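Local structure of sister chromatid cohesion protein (Chaetomium thermophilum, 5T8V) at residues L734-V737 and Q738-E741; A709-L712 and A713-I716; A185-S188 and C189-R192; A129-T132 and S133-M137. The protein probably acts as a cohesin loader that also binds chromatin, and is represented here by the C-terminal, helical HEAT-repeat part of the SCC2/Nipped-B family protein. All coordinates share one frame; numbering follows the deposited sequence.

In the fold
All four contacts are local ones in a helical HEAT-repeat chain. Contacts 2 and 4 are buried, each within a single helix, and pair four backbone hydrogen bonds with an Ile–aliphatic contact on one side and two like-charged side chains on another. Contacts 1 and 3 lie where helices end: contact 1 is partly buried and held by a salt bridge, whereas contact 3 is at the surface and uses a lysine on a carbonyl. Contact 1 lies at the end of the helix that follows the one bearing contact 2, and the two touch, Arg736 CG lying 3.8 Å from Met710 CE. Contacts 3 and 4, with centres about 28 Å apart, lie far off, near the N-terminal end of the modelled chain.

Contact 1: L734-V737 and Q738-E741; sequences LHRV and QDPE
At Arg736 the chain leaves helix 723-735 and bends back, bringing Arg736 CA within 5.2 Å of Asp739 CA, while a weak bond from Asp739 N to Val737 O (3.4 Å) spans the turn. The main side-chain link is a salt bridge, with Arg736 NE 2.8 Å from Asp739 OD2. It is markedly bent, 134° at the hydrogen, and the oxygen offers its anti lone pair from a position tilted out of the guanidinium plane. The two flat groups stand almost perpendicular, 86° apart. Kinks at chi2 and chi3 fold the arginine back, so that NE makes the bond. Asp739 OD2 also receives a salt bridge from Arg706 on helix 703-719, and a leucine in place of Arg736 would probably leave the carboxylate with that one arginine and its rotation less fixed. On the buried side, Val737 packs against Ala748, Ile752 and Val796 of two further helices. The turn runs through Pro740 into helix 742-755, where Arg745 bonds back to the carbonyls of Asp739 and Pro740. A turn aspartate, Val744-Arg745 in the following helix and an earlier helix's arginine reaching the aspartate are consistent with a HEAT-repeat turn.

Contact 2: A709-L712 and A713-I716; sequences AMKL and AKDI
Ala709-Leu712 and Ala713-Ile716 are consecutive turns of helix 703-719, a HEAT-repeat helix with one face in the core. Four successive i to i+4 backbone bonds bind the segments, from Ala713 N to Ala709 O through to Ile716 N to Leu712 O. The last two are the straighter, the bond from Asp715 N to Lys711 O reaching 166° at the hydrogen, whereas Lys714 N approaches Met710 O from above the carbonyl plane.

The side chains divide by face. On the buried face Leu712 and Ile716 meet at an oblique angle: Ile716 sends CG1 back beside its own backbone N (chi1 -60°), which carries CD1 over Leu712 O and up to the leucine branch point, 3.8 Å from Leu712 CG. Leu712 CD1 flanks the same methyl, Ile716 CD1, at 4.0 Å. Helices 666-682 and 685-696 close over this pair through Ser677, Ile680, Thr691 and Val694. Cutting Ile716 back to an alanine is likely to open a gap beside Leu712 CG and take away apolar surface that Ile680 and Thr691 pack on. Ala713 packs its methyl on Val694 and Phe698.

On another face Lys711 and Lys714 run side by side in the same direction. Lys714 is extended throughout, and its amine forms a salt bridge with Glu754 of helix 742-755, an acidic partner that probably eases the proximity of the second lysine. The two amines end abreast, with Lys711 NZ 3.3 Å from Lys714 NZ.

Contact 3: A185-S188 and C189-R192; sequences ALSS and CKRR
Lys190 reaches back across the break between helices 180-187 and 190-213 and wraps round the carbonyl of Ser187. Its CB stands off at 4.1 Å from Ser187 O. The next carbon swings in, since chi1 of -66° turns it beside the lysine's own backbone N, and Lys190 CG comes to 3.2 Å from Ser187 O. CD and CE then pass round the same oxygen at a greater distance, Lys190 CE lying 3.8 Å from Ser187 O. Until that point the chain is extended; a bend at chi4 (61°) folds the amine inward, and Lys190 NZ closes a hydrogen bond of 2.7 Å to Ser187 O. The donor arrives well off the line of the C=O bond, at 115°, and is tilted moderately from the carbonyl plane. The same amine, Lys190 NZ, rests 3.3 Å from Ser187 CB, beside the serine side chain, whose hydroxyl is bonded to Phe183 O one turn earlier.

The backbone makes its own link here. Cys189 N bonds to Leu186 O at 2.9 Å, an i to i+3 closure, with the donor standing above the carbonyl plane. The thiol of Cys189 is turned back over the preceding helix, towards the carbonyls of Ala185 and Leu186, and the Cys189 side chain also touches Leu117 of helix 112-117. Leu186, the buried member of the group, packs against Leu173 and Val244.

At this surface corner between two consecutive helices of the HEAT-repeat chain, a cationic amine thus meets a helix C-terminal carbonyl, where the helix dipole probably favours the pairing.

Contact 4: A129-T132 and S133-M137; sequences AART and SMRIM
Ala129-Thr132 and Ser133-Ile136 form the last turns of helix 120-136, one of the packed helices of the HEAT-repeat fold, with Met137 just beyond, and are tied by four i to i+4 bonds. These are nearly straight; that from Arg135 N to Arg131 O is 175° at the hydrogen. Ala129 O takes a second donor, Ser133 OG at 3.3 Å, from above its carbonyl plane, a serine hydroxyl folded onto its own helix because chi1 of -64° sets it beside the backbone N. This long bond gives the hydroxyl of a buried residue an acceptor within its own helix; the serine side chain also faces Leu87 and Cys90 of helix 81-96.

Thr132 splits its two branches. OG1 joins Arg128 O and the side chains of Gln59 and Gln63 on helix 56-71, while the methyl CG2 of Thr132 meets Ile136 CD1 at 3.8 Å. Met134 lies on a different face, bent at chi2 and chi3 among Met206 and Leu210 of helix 190-213 and Ala151 and Ile152 of helix 149-172.

Arg131 and Arg135 run alongside each other with their guanidinium planes 73° apart. Each has outside acceptors: Arg131 NH1 bonds to Gln63 OE1, and Arg135 NH1 weakly to Gln63 O and to a citrate, probably from the crystallisation liquor, whose negative charge is likely to favour the pairing in the crystal. Their other terminal nitrogens sit closest, Arg131 NH2 being 3.3 Å from Arg135 NH2.

Contact 1: L734-V737 and Q738-E741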
# COMPACT_ATOMS: atom_id res chain seq x y z
N LEU A 734 -15.69 9.42 18.74
CA LEU A 734 -15.82 10.17 19.98
C LEU A 734 -14.58 10.02 20.85
O LEU A 734 -14.10 11.00 21.42
CB LEU A 734 -17.07 9.73 20.73
CG LEU A 734 -18.39 10.36 20.26
CD1 LEU A 734 -19.60 9.57 20.74
CD2 LEU A 734 -18.49 11.80 20.75
N HIS A 735 -14.05 8.80 20.95
CA HIS A 735 -12.81 8.61 21.70
C HIS A 735 -11.69 9.49 21.16
O HIS A 735 -10.77 9.84 21.90
CB HIS A 735 -12.38 7.14 21.66
CG HIS A 735 -12.73 6.37 22.89
ND1 HIS A 735 -13.88 5.62 22.99
CD2 HIS A 735 -12.09 6.25 24.08
CE1 HIS A 735 -13.93 5.06 24.19
NE2 HIS A 735 -12.86 5.43 24.87
N ARG A 736 -11.74 9.85 19.88
CA ARG A 736 -10.69 10.65 19.26
C ARG A 736 -10.90 12.15 19.43
O ARG A 736 -10.25 12.94 18.74
CB ARG A 736 -10.58 10.30 17.78
CG ARG A 736 -10.12 8.87 17.51
CD ARG A 736 -8.60 8.76 17.43
NE ARG A 736 -7.94 9.21 18.65
CZ ARG A 736 -7.71 8.45 19.71
NH1 ARG A 736 -8.09 7.18 19.74
NH2 ARG A 736 -7.09 8.96 20.77
N VAL A 737 -11.80 12.57 20.33
CA VAL A 737 -11.94 13.99 20.62
C VAL A 737 -10.86 14.45 21.59
O VAL A 737 -10.42 15.61 21.54
CB VAL A 737 -13.35 14.30 21.16
CG1 VAL A 737 -13.48 15.78 21.52
CG2 VAL A 737 -14.40 13.91 20.13
N GLN A 738 -10.42 13.58 22.49
CA GLN A 738 -9.32 13.87 23.41
C GLN A 738 -8.02 13.28 22.87
O GLN A 738 -7.34 12.48 23.53
CB GLN A 738 -9.64 13.35 24.80
CG GLN A 738 -10.77 14.10 25.50
CD GLN A 738 -11.08 13.53 26.87
OE1 GLN A 738 -10.75 12.39 27.17
NE2 GLN A 738 -11.71 14.35 27.71
N ASP A 739 -7.67 13.69 21.65
CA ASP A 739 -6.48 13.20 20.97
C ASP A 739 -5.33 14.19 21.13
O ASP A 739 -5.55 15.40 21.20
CB ASP A 739 -6.77 13.00 19.47
CG ASP A 739 -5.64 12.28 18.76
OD1 ASP A 739 -4.59 12.90 18.51
OD2 ASP A 739 -5.81 11.08 18.43
N PRO A 740 -4.08 13.71 21.19
CA PRO A 740 -2.94 14.63 21.28
C PRO A 740 -2.96 15.73 20.23
O PRO A 740 -3.03 16.92 20.56
CB PRO A 740 -1.73 13.71 21.11
CG PRO A 740 -2.19 12.41 21.68
CD PRO A 740 -3.66 12.30 21.35
N GLU A 741 -2.90 15.35 18.95
CA GLU A 741 -2.90 16.34 17.88
C GLU A 741 -4.21 17.13 17.90
O GLU A 741 -5.24 16.65 18.37
CB GLU A 741 -2.72 15.66 16.53
CG GLU A 741 -2.13 16.55 15.45
CD GLU A 741 -0.64 16.80 15.65
OE1 GLU A 741 -0.08 16.29 16.65
OE2 GLU A 741 -0.04 17.51 14.82

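Contact 2: A709-L712 and A713-I716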
# COMPACT_ATOMS: atom_id res chain seq x y z
N ALA A 709 -8.26 7.32 8.24
CA ALA A 709 -9.07 6.18 8.68
C ALA A 709 -10.44 6.63 9.19
O ALA A 709 -11.43 5.92 8.99
CB ALA A 709 -8.33 5.40 9.76
N MET A 710 -10.52 7.79 9.84
CA MET A 710 -11.80 8.24 10.36
C MET A 710 -12.64 8.97 9.32
O MET A 710 -13.87 9.02 9.46
CB MET A 710 -11.59 9.12 11.59
CG MET A 710 -10.73 10.35 11.39
SD MET A 710 -10.47 11.25 12.94
CE MET A 710 -9.55 10.05 13.90
N LYS A 711 -12.02 9.53 8.28
CA LYS A 711 -12.80 10.02 7.15
C LYS A 711 -13.44 8.85 6.40
O LYS A 711 -14.65 8.85 6.12
CB LYS A 711 -11.92 10.84 6.21
CG LYS A 711 -12.68 11.80 5.30
CD LYS A 711 -13.21 13.00 6.08
CE LYS A 711 -13.93 13.98 5.16
NZ LYS A 711 -14.47 15.16 5.90
N LEU A 712 -12.64 7.83 6.08
CA LEU A 712 -13.19 6.60 5.51
C LEU A 712 -14.29 6.03 6.40
O LEU A 712 -15.35 5.62 5.92
CB LEU A 712 -12.07 5.58 5.31
CG LEU A 712 -12.48 4.17 4.87
CD1 LEU A 712 -13.16 4.20 3.51
CD2 LEU A 712 -11.28 3.25 4.85
N ALA A 713 -14.04 6.00 7.72
CA ALA A 713 -15.05 5.49 8.64
C ALA A 713 -16.31 6.35 8.63
O ALA A 713 -17.40 5.84 8.89
CB ALA A 713 -14.48 5.43 10.06
N LYS A 714 -16.17 7.64 8.33
CA LYS A 714 -17.35 8.49 8.15
C LYS A 714 -18.15 8.05 6.93
O LYS A 714 -19.36 7.80 7.02
CB LYS A 714 -16.93 9.95 8.04
CG LYS A 714 -17.99 10.90 7.48
CD LYS A 714 -17.39 12.26 7.18
CE LYS A 714 -18.31 13.09 6.31
NZ LYS A 714 -17.68 14.38 5.91
N ASP A 715 -17.48 7.96 5.78
CA ASP A 715 -18.17 7.49 4.57
C ASP A 715 -18.88 6.17 4.83
O ASP A 715 -20.05 6.00 4.44
CB ASP A 715 -17.17 7.35 3.43
CG ASP A 715 -16.59 8.68 2.99
OD1 ASP A 715 -17.31 9.70 3.07
OD2 ASP A 715 -15.41 8.71 2.56
N ILE A 716 -18.21 5.23 5.50
CA ILE A 716 -18.83 3.94 5.80
C ILE A 716 -20.02 4.13 6.73
O ILE A 716 -21.05 3.46 6.58
CB ILE A 716 -17.79 2.98 6.39
CG1 ILE A 716 -16.65 2.75 5.40
CG2 ILE A 716 -18.45 1.66 6.76
CD1 ILE A 716 -15.42 2.09 6.00

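Contact 3: A185-S188 and C189-R192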
# COMPACT_ATOMS: atom_id res chain seq x y z
N ALA A 185 2.77 20.51 -56.62
CA ALA A 185 3.17 20.04 -57.94
C ALA A 185 3.02 18.53 -58.06
O ALA A 185 2.38 18.03 -59.00
CB ALA A 185 4.61 20.46 -58.22
N LEU A 186 3.60 17.77 -57.12
CA LEU A 186 3.48 16.32 -57.16
C LEU A 186 2.03 15.88 -56.96
O LEU A 186 1.54 14.95 -57.61
CB LEU A 186 4.38 15.70 -56.10
CG LEU A 186 5.89 15.86 -56.32
CD1 LEU A 186 6.65 15.68 -55.02
CD2 LEU A 186 6.38 14.87 -57.37
N SER A 187 1.33 16.55 -56.04
CA SER A 187 -0.09 16.28 -55.84
C SER A 187 -0.87 16.47 -57.14
O SER A 187 -1.92 15.85 -57.32
CB SER A 187 -0.65 17.20 -54.75
OG SER A 187 0.02 16.99 -53.52
N SER A 188 -0.38 17.31 -58.04
CA SER A 188 -1.05 17.51 -59.32
C SER A 188 -0.83 16.36 -60.30
O SER A 188 -1.54 16.29 -61.31
CB SER A 188 -0.57 18.82 -59.95
OG SER A 188 -1.35 19.15 -61.09
N CYS A 189 0.13 15.46 -60.05
CA CYS A 189 0.38 14.31 -60.92
C CYS A 189 0.45 13.01 -60.12
O CYS A 189 1.17 12.06 -60.50
CB CYS A 189 1.66 14.53 -61.73
SG CYS A 189 3.13 14.89 -60.75
N LYS A 190 -0.27 12.95 -59.00
CA LYS A 190 -0.60 11.69 -58.35
C LYS A 190 -0.68 10.52 -59.33
O LYS A 190 0.04 9.53 -59.18
CB LYS A 190 -1.96 11.78 -57.64
CG LYS A 190 -2.03 12.73 -56.47
CD LYS A 190 -3.44 12.76 -55.90
CE LYS A 190 -3.54 13.67 -54.69
NZ LYS A 190 -3.21 15.08 -55.02
N ARG A 191 -1.57 10.62 -60.32
CA ARG A 191 -1.88 9.46 -61.15
C ARG A 191 -0.65 8.94 -61.88
O ARG A 191 -0.59 7.75 -62.21
CB ARG A 191 -2.97 9.81 -62.16
CG ARG A 191 -3.71 8.59 -62.69
CD ARG A 191 -4.94 8.98 -63.48
NE ARG A 191 -5.94 7.92 -63.46
CZ ARG A 191 -7.19 8.06 -63.91
NH1 ARG A 191 -7.59 9.21 -64.43
NH2 ARG A 191 -8.02 7.03 -63.84
N ARG A 192 0.32 9.81 -62.15
CA ARG A 192 1.57 9.35 -62.74
C ARG A 192 2.51 8.80 -61.68
O ARG A 192 3.34 7.94 -61.98
CB ARG A 192 2.24 10.49 -63.51
CG ARG A 192 1.38 11.07 -64.61
CD ARG A 192 2.17 11.99 -65.52
NE ARG A 192 3.23 11.27 -66.23
CZ ARG A 192 4.08 11.83 -67.09
NH1 ARG A 192 4.01 13.13 -67.35
NH2 ARG A 192 5.00 11.09 -67.68

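Contact 4: A129-T132 and S133-M137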
# COMPACT_ATOMS: atom_id res chain seq x y z
N ALA A 129 11.67 -4.28 -65.78
CA ALA A 129 12.67 -5.14 -66.42
C ALA A 129 13.41 -5.97 -65.38
O ALA A 129 13.57 -7.19 -65.54
CB ALA A 129 13.64 -4.29 -67.23
N ALA A 130 13.87 -5.32 -64.31
CA ALA A 130 14.50 -6.05 -63.21
C ALA A 130 13.56 -7.11 -62.66
O ALA A 130 13.96 -8.27 -62.46
CB ALA A 130 14.92 -5.09 -62.11
N ARG A 131 12.30 -6.74 -62.41
CA ARG A 131 11.34 -7.72 -61.91
C ARG A 131 11.26 -8.93 -62.83
O ARG A 131 11.27 -10.08 -62.37
CB ARG A 131 9.97 -7.07 -61.74
CG ARG A 131 8.93 -8.01 -61.14
CD ARG A 131 7.72 -7.26 -60.63
NE ARG A 131 6.96 -8.08 -59.68
CZ ARG A 131 5.92 -8.84 -59.99
NH1 ARG A 131 5.47 -8.91 -61.24
NH2 ARG A 131 5.31 -9.53 -59.04
N THR A 132 11.18 -8.69 -64.14
CA THR A 132 11.14 -9.80 -65.09
C THR A 132 12.38 -10.68 -64.97
O THR A 132 12.28 -11.91 -64.93
CB THR A 132 10.99 -9.27 -66.51
OG1 THR A 132 9.72 -8.61 -66.65
CG2 THR A 132 11.08 -10.40 -67.53
N SER A 133 13.56 -10.06 -64.92
CA SER A 133 14.79 -10.84 -64.79
C SER A 133 14.74 -11.74 -63.57
O SER A 133 15.01 -12.95 -63.65
CB SER A 133 16.00 -9.90 -64.72
OG SER A 133 16.14 -9.16 -65.92
N MET A 134 14.40 -11.17 -62.41
CA MET A 134 14.34 -11.96 -61.19
C MET A 134 13.36 -13.13 -61.34
O MET A 134 13.71 -14.29 -61.07
CB MET A 134 13.93 -11.08 -60.01
CG MET A 134 14.87 -9.91 -59.75
SD MET A 134 16.60 -10.39 -59.57
CE MET A 134 17.27 -9.80 -61.12
N ARG A 135 12.14 -12.84 -61.79
CA ARG A 135 11.16 -13.92 -61.96
C ARG A 135 11.70 -15.01 -62.87
O ARG A 135 11.50 -16.20 -62.61
CB ARG A 135 9.85 -13.36 -62.51
CG ARG A 135 8.85 -14.43 -62.87
CD ARG A 135 7.44 -13.89 -62.84
NE ARG A 135 6.99 -13.61 -61.48
CZ ARG A 135 5.92 -12.87 -61.19
NH1 ARG A 135 5.18 -12.34 -62.16
NH2 ARG A 135 5.59 -12.67 -59.92
N ILE A 136 12.39 -14.63 -63.95
CA ILE A 136 13.03 -15.62 -64.81
C ILE A 136 14.02 -16.46 -64.01
O ILE A 136 14.16 -17.67 -64.24
CB ILE A 136 13.71 -14.93 -66.01
CG1 ILE A 136 12.64 -14.41 -66.97
CG2 ILE A 136 14.66 -15.89 -66.73
CD1 ILE A 136 13.18 -13.50 -68.06
N MET A 137 14.72 -15.84 -63.06
CA MET A 137 15.60 -16.58 -62.17
C MET A 137 14.86 -17.33 -61.08
O MET A 137 15.50 -18.02 -60.27
CB MET A 137 16.63 -15.65 -61.54
CG MET A 137 17.81 -15.34 -62.45
SD MET A 137 19.09 -14.36 -61.63
CE MET A 137 18.29 -12.76 -61.58